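Local coordinates for protein sulfotransferase (Mycobacterium tuberculosis, PDB 2ZQ5) that probably transfers a sulfo group from the donor 3'-phosphoadenosine 5'-phosphosulfate to an acceptor molecule that remains to be established, at residues A[90-99]-A[227-236]; A[262-270]-A[285-293]. All coordinates share one frame; numbering follows the deposited sequence.

Contact 1 of 2, residues A[90-99]-A[227-236]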
loop_
_atom_site.group_PDB
_atom_site.type_symbol
_atom_site.label_atom_id
_atom_site.label_comp_id
_atom_site.label_asym_id
_atom_site.label_seq_id
_atom_site.Cartn_x
_atom_site.Cartn_y
_atom_site.Cartn_z
ATOM N N ILE A 90 15.223 13.337 -1.072
ATOM C CA ILE A 90 14.805 12.099 -1.720
ATOM C C ILE A 90 15.024 12.331 -3.213
ATOM O O ILE A 90 14.256 13.048 -3.851
ATOM C CB ILE A 90 13.308 11.806 -1.467
ATOM C CG1 ILE A 90 13.009 11.830 0.036
ATOM C CG2 ILE A 90 12.935 10.455 -2.065
ATOM C CD1 ILE A 90 13.735 10.767 0.839
ATOM N N LYS A 91 16.075 11.732 -3.765
ATOM C CA LYS A 91 16.391 11.921 -5.176
ATOM C C LYS A 91 15.975 10.786 -6.100
ATOM O O LYS A 91 16.320 9.624 -5.882
ATOM C CB LYS A 91 17.894 12.183 -5.349
ATOM C CG LYS A 91 18.380 13.459 -4.674
ATOM C CD LYS A 91 17.652 14.679 -5.223
ATOM C CE LYS A 91 18.100 15.959 -4.534
ATOM N NZ LYS A 91 17.370 17.150 -5.056
ATOM N N ARG A 92 15.238 11.157 -7.144
ATOM C CA ARG A 92 14.752 10.227 -8.158
ATOM C C ARG A 92 14.309 8.867 -7.622
ATOM O O ARG A 92 14.860 7.824 -7.990
ATOM C CB ARG A 92 15.818 10.040 -9.246
ATOM C CG ARG A 92 16.239 11.343 -9.928
ATOM C CD ARG A 92 17.199 11.069 -11.079
ATOM N NE ARG A 92 16.513 10.572 -12.271
ATOM C CZ ARG A 92 17.084 9.803 -13.192
ATOM N NH1 ARG A 92 18.350 9.435 -13.057
ATOM N NH2 ARG A 92 16.396 9.411 -14.255
ATOM N N PRO A 93 13.307 8.864 -6.731
ATOM C CA PRO A 93 12.799 7.612 -6.161
ATOM C C PRO A 93 12.043 6.828 -7.226
ATOM O O PRO A 93 11.523 7.412 -8.181
ATOM C CB PRO A 93 11.874 8.095 -5.045
ATOM C CG PRO A 93 11.345 9.404 -5.601
ATOM C CD PRO A 93 12.612 10.028 -6.151
ATOM N N ILE A 94 11.995 5.510 -7.068
ATOM C CA ILE A 94 11.272 4.654 -8.001
ATOM C C ILE A 94 9.958 4.221 -7.361
ATOM O O ILE A 94 9.935 3.754 -6.218
ATOM C CB ILE A 94 12.078 3.388 -8.363
ATOM C CG1 ILE A 94 13.336 3.780 -9.140
ATOM C CG2 ILE A 94 11.214 2.435 -9.185
ATOM C CD1 ILE A 94 14.245 2.612 -9.465
ATOM N N PHE A 95 8.870 4.397 -8.104
ATOM C CA PHE A 95 7.539 4.011 -7.649
ATOM C C PHE A 95 6.972 2.940 -8.566
ATOM O O PHE A 95 6.866 3.142 -9.778
ATOM C CB PHE A 95 6.600 5.219 -7.664
ATOM C CG PHE A 95 6.806 6.165 -6.518
ATOM C CD1 PHE A 95 6.008 6.079 -5.383
ATOM C CD2 PHE A 95 7.791 7.147 -6.571
ATOM C CE1 PHE A 95 6.190 6.958 -4.312
ATOM C CE2 PHE A 95 7.979 8.031 -5.505
ATOM C CZ PHE A 95 7.177 7.934 -4.377
ATOM N N VAL A 96 6.625 1.796 -7.988
ATOM C CA VAL A 96 6.034 0.707 -8.748
ATOM C C VAL A 96 4.543 0.691 -8.441
ATOM O O VAL A 96 4.134 0.863 -7.293
ATOM C CB VAL A 96 6.621 -0.665 -8.338
ATOM C CG1 VAL A 96 5.920 -1.787 -9.103
ATOM C CG2 VAL A 96 8.116 -0.696 -8.606
ATOM N N THR A 97 3.722 0.504 -9.466
ATOM C CA THR A 97 2.291 0.446 -9.235
ATOM C C THR A 97 1.624 -0.420 -10.292
ATOM O O THR A 97 2.239 -0.778 -11.304
ATOM C CB THR A 97 1.661 1.866 -9.190
ATOM O OG1 THR A 97 0.335 1.778 -8.658
ATOM C CG2 THR A 97 1.611 2.493 -10.574
ATOM N N GLY A 98 0.370 -0.764 -10.034
ATOM C CA GLY A 98 -0.389 -1.614 -10.929
ATOM C C GLY A 98 -1.321 -2.445 -10.071
ATOM O O GLY A 98 -1.279 -2.355 -8.844
ATOM N N LEU A 99 -2.164 -3.251 -10.703
ATOM C CA LEU A 99 -3.102 -4.092 -9.965
ATOM C C LEU A 99 -2.409 -5.267 -9.303
ATOM O O LEU A 99 -1.298 -5.643 -9.674
ATOM C CB LEU A 99 -4.181 -4.642 -10.901
ATOM C CG LEU A 99 -5.407 -3.780 -11.200
ATOM C CD1 LEU A 99 -5.000 -2.392 -11.656
ATOM C CD2 LEU A 99 -6.245 -4.478 -12.267
ATOM N N ARG A 227 18.635 5.240 -2.975
ATOM C CA ARG A 227 17.415 5.584 -3.696
ATOM C C ARG A 227 16.242 4.800 -3.137
ATOM O O ARG A 227 16.330 3.590 -2.952
ATOM C CB ARG A 227 17.562 5.248 -5.181
ATOM C CG ARG A 227 16.360 5.634 -6.039
ATOM C CD ARG A 227 16.391 4.896 -7.372
ATOM N NE ARG A 227 17.737 4.892 -7.937
ATOM C CZ ARG A 227 18.324 5.947 -8.492
ATOM N NH1 ARG A 227 17.679 7.104 -8.577
ATOM N NH2 ARG A 227 19.573 5.856 -8.926
ATOM N N TRP A 228 15.142 5.493 -2.869
ATOM C CA TRP A 228 13.954 4.831 -2.362
ATOM C C TRP A 228 13.220 4.092 -3.476
ATOM O O TRP A 228 13.176 4.549 -4.626
ATOM C CB TRP A 228 12.994 5.846 -1.733
ATOM C CG TRP A 228 13.205 6.066 -0.273
ATOM C CD1 TRP A 228 13.909 7.077 0.316
ATOM C CD2 TRP A 228 12.695 5.258 0.790
ATOM N NE1 TRP A 228 13.862 6.950 1.686
ATOM C CE2 TRP A 228 13.123 5.839 2.002
ATOM C CE3 TRP A 228 11.911 4.095 0.836
ATOM C CZ2 TRP A 228 12.796 5.297 3.250
ATOM C CZ3 TRP A 228 11.587 3.555 2.075
ATOM C CH2 TRP A 228 12.028 4.158 3.266
ATOM N N VAL A 229 12.659 2.942 -3.121
ATOM C CA VAL A 229 11.873 2.128 -4.034
ATOM C C VAL A 229 10.565 1.874 -3.294
ATOM O O VAL A 229 10.564 1.343 -2.180
ATOM C CB VAL A 229 12.550 0.777 -4.339
ATOM C CG1 VAL A 229 11.655 -0.048 -5.255
ATOM C CG2 VAL A 229 13.909 1.006 -4.991
ATOM N N LEU A 230 9.457 2.270 -3.914
ATOM C CA LEU A 230 8.132 2.118 -3.323
ATOM C C LEU A 230 7.211 1.319 -4.227
ATOM O O LEU A 230 7.446 1.218 -5.429
ATOM C CB LEU A 230 7.482 3.493 -3.106
ATOM C CG LEU A 230 8.146 4.597 -2.274
ATOM C CD1 LEU A 230 8.554 4.028 -0.922
ATOM C CD2 LEU A 230 9.364 5.172 -3.001
ATOM N N LYS A 231 6.165 0.747 -3.642
ATOM C CA LYS A 231 5.170 0.018 -4.422
ATOM C C LYS A 231 3.823 0.113 -3.718
ATOM O O LYS A 231 3.731 -0.105 -2.509
ATOM C CB LYS A 231 5.562 -1.451 -4.607
ATOM C CG LYS A 231 4.677 -2.192 -5.617
ATOM C CD LYS A 231 3.518 -2.942 -4.968
ATOM C CE LYS A 231 3.989 -4.264 -4.380
ATOM N NZ LYS A 231 2.854 -5.187 -4.081
ATOM N N ASN A 232 2.780 0.443 -4.472
ATOM C CA ASN A 232 1.448 0.555 -3.891
ATOM C C ASN A 232 0.393 0.843 -4.947
ATOM O O ASN A 232 0.653 1.552 -5.916
ATOM C CB ASN A 232 1.420 1.685 -2.860
ATOM C CG ASN A 232 0.259 1.563 -1.899
ATOM O OD1 ASN A 232 0.060 0.515 -1.282
ATOM N ND2 ASN A 232 -0.508 2.641 -1.752
ATOM N N PRO A 233 -0.818 0.288 -4.776
ATOM C CA PRO A 233 -1.883 0.534 -5.749
ATOM C C PRO A 233 -2.342 2.003 -5.806
ATOM O O PRO A 233 -2.830 2.456 -6.836
ATOM C CB PRO A 233 -3.006 -0.384 -5.268
ATOM C CG PRO A 233 -2.262 -1.542 -4.686
ATOM C CD PRO A 233 -1.159 -0.855 -3.905
ATOM N N SER A 234 -2.181 2.748 -4.713
ATOM C CA SER A 234 -2.635 4.142 -4.686
ATOM C C SER A 234 -1.979 5.035 -5.732
ATOM O O SER A 234 -2.565 6.020 -6.175
ATOM C CB SER A 234 -2.403 4.763 -3.304
ATOM O OG SER A 234 -1.022 4.999 -3.078
ATOM N N HIS A 235 -0.766 4.686 -6.136
ATOM C CA HIS A 235 -0.048 5.498 -7.102
ATOM C C HIS A 235 -0.781 5.621 -8.433
ATOM O O HIS A 235 -0.548 6.557 -9.193
ATOM C CB HIS A 235 1.370 4.944 -7.235
ATOM C CG HIS A 235 2.105 4.934 -5.929
ATOM N ND1 HIS A 235 2.933 3.908 -5.530
ATOM C CD2 HIS A 235 2.066 5.808 -4.896
ATOM C CE1 HIS A 235 3.364 4.147 -4.303
ATOM N NE2 HIS A 235 2.852 5.293 -3.896
ATOM N N LEU A 236 -1.694 4.691 -8.699
ATOM C CA LEU A 236 -2.493 4.746 -9.923
ATOM C C LEU A 236 -3.497 5.891 -9.830
ATOM O O LEU A 236 -3.759 6.591 -10.814
ATOM C CB LEU A 236 -3.288 3.452 -10.107
ATOM C CG LEU A 236 -2.529 2.173 -10.439
ATOM C CD1 LEU A 236 -3.477 0.984 -10.363
ATOM C CD2 LEU A 236 -1.922 2.285 -11.833
HETATM O O HOH W 1 15.051 8.231 -3.619
#
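F95 packs against L230 and H235. CD2 of L230 sits over one face of the phenyl ring, 3.9 Å from its centroid, in a CH-pi contact. On H235 the roles change: the F95 edge points at the imidazole face, with CD1 of F95 3.4 Å from CE1 of H235 and the planes at 87°. This is a T-shaped pair. T97 lies next along the strand. Its OG1 is anti to the backbone N (chi1 -167°) and donates to N232 O at 2.8 Å, while its CG2 meets CD2 of L236 at 3.8 Å. On the face opposite F95 and L230, CB of V96 packs on CG of K231 at 3.7 Å. The K231 chain bends there, and its NZ leads away to a salt bridge with E173 and hydrogen bonds to T104 and T105.

Four backbone bonds hold the strands in parallel register: I94 N to W228 O, L230 N to I94 O, V96 N to L230 O and N232 N to V96 O. At the start of the pair, R227 NH1 bonds R92 O at 3.0 Å, with the oxygen close to the guanidinium plane. A water links K91 O to W228 N. Strand 250-255 flanks 94-97 on its other edge. In this P-loop-like sulfotransferase fold 94-97 is the middle strand and 227-231 its inner neighbour; the loop after 94-97 probably receives the donor's 5'-phosphosulfate.

Contact 2 of 2, residues A[262-270]-A[285-293]; sequences MASMCSLAQ and IGADAMDTW
Two helices of the connection between the parallel strands 250-255 and 312-316 meet here, 262-272 and 282-304. The axes of 262-270 and 285-293 approach to 9.8 Å, with their N-to-C directions at 119°. Their backbones come nearest at C266 and G286. The glycine has no side chain, and SG of C266 rests 3.8 Å from its CA. SG of C266 also touches CB of A289.

I285 spreads along helix 262-272 with both branches. Its CG2 touches CB of C266 at 3.9 Å and reaches CB of A269. Its CD1 lies against CA and CB of Q270.

Towards the start of 262-270 two methionines reach across, to A289, M290 and W293. M262 extends from the backbone with CG anti to N (chi1 -178°), then bends twice. This puts its SD 3.8 Å from CB of A289 and its CE 4.0 Å from SD of M290. M265 turns its methyl over the face of the W293 indole, near CD1. The M265 sulfur stands back, oblique to the five-membered ring, in a Met-aromatic contact. No hydrogen bond joins the two segments.

The polar end of Q270 looks elsewhere: its OE1 bonds Y370 OH. Y370 also touches C266. Helix 374-380 packs on M290 through V377 and R380. At the other end of the contact, M265 and W293 meet L99, just after strand 94-97.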
loop_
_atom_site.group_PDB
_atom_site.type_symbol
_atom_site.label_atom_id
_atom_site.label_comp_id
_atom_site.label_asym_id
_atom_site.label_seq_id
_atom_site.Cartn_x
_atom_site.Cartn_y
_atom_site.Cartn_z
ATOM N N MET A 262 -9.115 -10.763 -12.885
ATOM C CA MET A 262 -10.240 -10.265 -12.091
ATOM C C MET A 262 -10.805 -11.308 -11.124
ATOM O O MET A 262 -11.060 -11.000 -9.958
ATOM C CB MET A 262 -11.351 -9.736 -13.006
ATOM C CG MET A 262 -12.558 -9.139 -12.267
ATOM S SD MET A 262 -12.189 -7.852 -11.023
ATOM C CE MET A 262 -11.760 -6.476 -12.060
ATOM N N ALA A 263 -10.998 -12.540 -11.585
ATOM C CA ALA A 263 -11.530 -13.567 -10.690
ATOM C C ALA A 263 -10.576 -13.804 -9.522
ATOM O O ALA A 263 -11.005 -13.911 -8.373
ATOM C CB ALA A 263 -11.764 -14.869 -11.452
ATOM N N SER A 264 -9.282 -13.872 -9.824
ATOM C CA SER A 264 -8.258 -14.095 -8.807
ATOM C C SER A 264 -8.243 -12.949 -7.800
ATOM O O SER A 264 -8.095 -13.166 -6.596
ATOM C CB SER A 264 -6.885 -14.221 -9.470
ATOM O OG SER A 264 -5.864 -14.423 -8.507
ATOM N N MET A 265 -8.398 -11.727 -8.301
ATOM C CA MET A 265 -8.414 -10.545 -7.449
ATOM C C MET A 265 -9.588 -10.609 -6.479
ATOM O O MET A 265 -9.445 -10.318 -5.289
ATOM C CB MET A 265 -8.522 -9.284 -8.309
ATOM C CG MET A 265 -7.313 -9.039 -9.197
ATOM S SD MET A 265 -7.626 -7.794 -10.461
ATOM C CE MET A 265 -7.961 -6.376 -9.449
ATOM N N CYS A 266 -10.751 -10.996 -6.993
ATOM C CA CYS A 266 -11.944 -11.096 -6.165
ATOM C C CYS A 266 -11.836 -12.232 -5.154
ATOM O O CYS A 266 -12.268 -12.096 -4.010
ATOM C CB CYS A 266 -13.179 -11.295 -7.046
ATOM S SG CYS A 266 -13.610 -9.853 -8.056
ATOM N N SER A 267 -11.254 -13.350 -5.581
ATOM C CA SER A 267 -11.082 -14.502 -4.707
ATOM C C SER A 267 -10.157 -14.145 -3.548
ATOM O O SER A 267 -10.383 -14.564 -2.413
ATOM C CB SER A 267 -10.508 -15.678 -5.498
ATOM O OG SER A 267 -10.368 -16.827 -4.681
ATOM N N LEU A 268 -9.117 -13.366 -3.830
ATOM C CA LEU A 268 -8.189 -12.956 -2.780
ATOM C C LEU A 268 -8.927 -12.106 -1.749
ATOM O O LEU A 268 -8.786 -12.309 -0.543
ATOM C CB LEU A 268 -7.028 -12.150 -3.371
ATOM C CG LEU A 268 -6.083 -11.488 -2.361
ATOM C CD1 LEU A 268 -5.452 -12.543 -1.472
ATOM C CD2 LEU A 268 -5.011 -10.704 -3.099
ATOM N N ALA A 269 -9.716 -11.153 -2.231
ATOM C CA ALA A 269 -10.471 -10.277 -1.344
ATOM C C ALA A 269 -11.472 -11.084 -0.525
ATOM O O ALA A 269 -11.650 -10.846 0.669
ATOM C CB ALA A 269 -11.199 -9.218 -2.157
ATOM N N GLN A 270 -12.118 -12.040 -1.182
ATOM C CA GLN A 270 -13.107 -12.893 -0.543
ATOM C C GLN A 270 -12.504 -13.686 0.613
ATOM O O GLN A 270 -13.024 -13.668 1.730
ATOM C CB GLN A 270 -13.693 -13.844 -1.588
ATOM C CG GLN A 270 -14.754 -14.794 -1.077
ATOM C CD GLN A 270 -15.355 -15.619 -2.201
ATOM O OE1 GLN A 270 -14.633 -16.220 -2.996
ATOM N NE2 GLN A 270 -16.679 -15.652 -2.271
ATOM N N ILE A 285 -18.458 -8.094 -4.446
ATOM C CA ILE A 285 -17.012 -7.925 -4.523
ATOM C C ILE A 285 -16.626 -7.663 -5.977
ATOM O O ILE A 285 -15.778 -6.814 -6.262
ATOM C CB ILE A 285 -16.265 -9.177 -4.014
ATOM C CG1 ILE A 285 -16.527 -9.361 -2.516
ATOM C CG2 ILE A 285 -14.771 -9.034 -4.283
ATOM C CD1 ILE A 285 -15.940 -10.633 -1.948
ATOM N N GLY A 286 -17.260 -8.388 -6.896
ATOM C CA GLY A 286 -16.972 -8.207 -8.307
ATOM C C GLY A 286 -17.334 -6.813 -8.789
ATOM O O GLY A 286 -16.558 -6.176 -9.505
ATOM N N ALA A 287 -18.513 -6.336 -8.401
ATOM C CA ALA A 287 -18.964 -5.014 -8.804
ATOM C C ALA A 287 -18.028 -3.937 -8.273
ATOM O O ALA A 287 -17.630 -3.035 -9.010
ATOM C CB ALA A 287 -20.384 -4.767 -8.300
ATOM N N ASP A 288 -17.672 -4.038 -6.995
ATOM C CA ASP A 288 -16.784 -3.058 -6.382
ATOM C C ASP A 288 -15.385 -3.077 -7.005
ATOM O O ASP A 288 -14.792 -2.020 -7.231
ATOM C CB ASP A 288 -16.697 -3.293 -4.866
ATOM C CG ASP A 288 -18.002 -2.980 -4.146
ATOM O OD1 ASP A 288 -18.958 -2.516 -4.805
ATOM O OD2 ASP A 288 -18.072 -3.190 -2.916
ATOM N N ALA A 289 -14.866 -4.268 -7.298
ATOM C CA ALA A 289 -13.532 -4.385 -7.894
ATOM C C ALA A 289 -13.512 -3.824 -9.310
ATOM O O ALA A 289 -12.548 -3.177 -9.720
ATOM C CB ALA A 289 -13.079 -5.846 -7.903
ATOM N N MET A 290 -14.578 -4.078 -10.064
ATOM C CA MET A 290 -14.661 -3.568 -11.424
ATOM C C MET A 290 -14.596 -2.045 -11.398
ATOM O O MET A 290 -13.924 -1.429 -12.223
ATOM C CB MET A 290 -15.966 -4.023 -12.081
ATOM C CG MET A 290 -16.000 -5.496 -12.467
ATOM S SD MET A 290 -15.197 -5.840 -14.051
ATOM C CE MET A 290 -16.523 -5.409 -15.179
ATOM N N ASP A 291 -15.290 -1.441 -10.439
ATOM C CA ASP A 291 -15.305 0.010 -10.322
ATOM C C ASP A 291 -13.962 0.563 -9.859
ATOM O O ASP A 291 -13.383 1.439 -10.507
ATOM C CB ASP A 291 -16.394 0.454 -9.343
ATOM C CG ASP A 291 -16.343 1.943 -9.061
ATOM O OD1 ASP A 291 -16.380 2.735 -10.026
ATOM O OD2 ASP A 291 -16.267 2.323 -7.875
ATOM N N THR A 292 -13.467 0.046 -8.740
ATOM C CA THR A 292 -12.200 0.505 -8.184
ATOM C C THR A 292 -11.026 0.481 -9.147
ATOM O O THR A 292 -10.367 1.501 -9.361
ATOM C CB THR A 292 -11.806 -0.327 -6.946
ATOM O OG1 THR A 292 -12.780 -0.131 -5.919
ATOM C CG2 THR A 292 -10.432 0.088 -6.425
ATOM N N TRP A 293 -10.760 -0.678 -9.737
ATOM C CA TRP A 293 -9.613 -0.799 -10.621
ATOM C C TRP A 293 -9.741 -0.182 -12.003
ATOM O O TRP A 293 -8.727 0.172 -12.609
ATOM C CB TRP A 293 -9.181 -2.266 -10.674
ATOM C CG TRP A 293 -8.908 -2.753 -9.279
ATOM C CD1 TRP A 293 -9.599 -3.707 -8.592
ATOM C CD2 TRP A 293 -7.985 -2.177 -8.342
ATOM N NE1 TRP A 293 -9.177 -3.752 -7.283
ATOM C CE2 TRP A 293 -8.187 -2.822 -7.103
ATOM C CE3 TRP A 293 -7.012 -1.170 -8.430
ATOM C CZ2 TRP A 293 -7.454 -2.495 -5.957
ATOM C CZ3 TRP A 293 -6.282 -0.842 -7.290
ATOM C CH2 TRP A 293 -6.509 -1.504 -6.070
#

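Overall arrangement
Both contacts are buried, but contact 1 lies deeper: its centre is about 10 Å from the chain centre, that of contact 2 about 17 Å. Contact 1 joins two strands far apart in sequence through backbone hydrogen bonds, with aromatic and polar side chains added. Contact 2 joins two nearby helices through sulfur, aliphatic groups and one indole, with no hydrogen bond between the segments. They follow each other along the chain and share no secondary-structure element. The centres of contact 1 and contact 2 are about 23 Å apart, yet the two touch. L99 packs on both M265 and W293, and P233 CB lies 3.8 Å from W293 CH2. The helix pair thus abuts the C-terminal ends of these two inner strands.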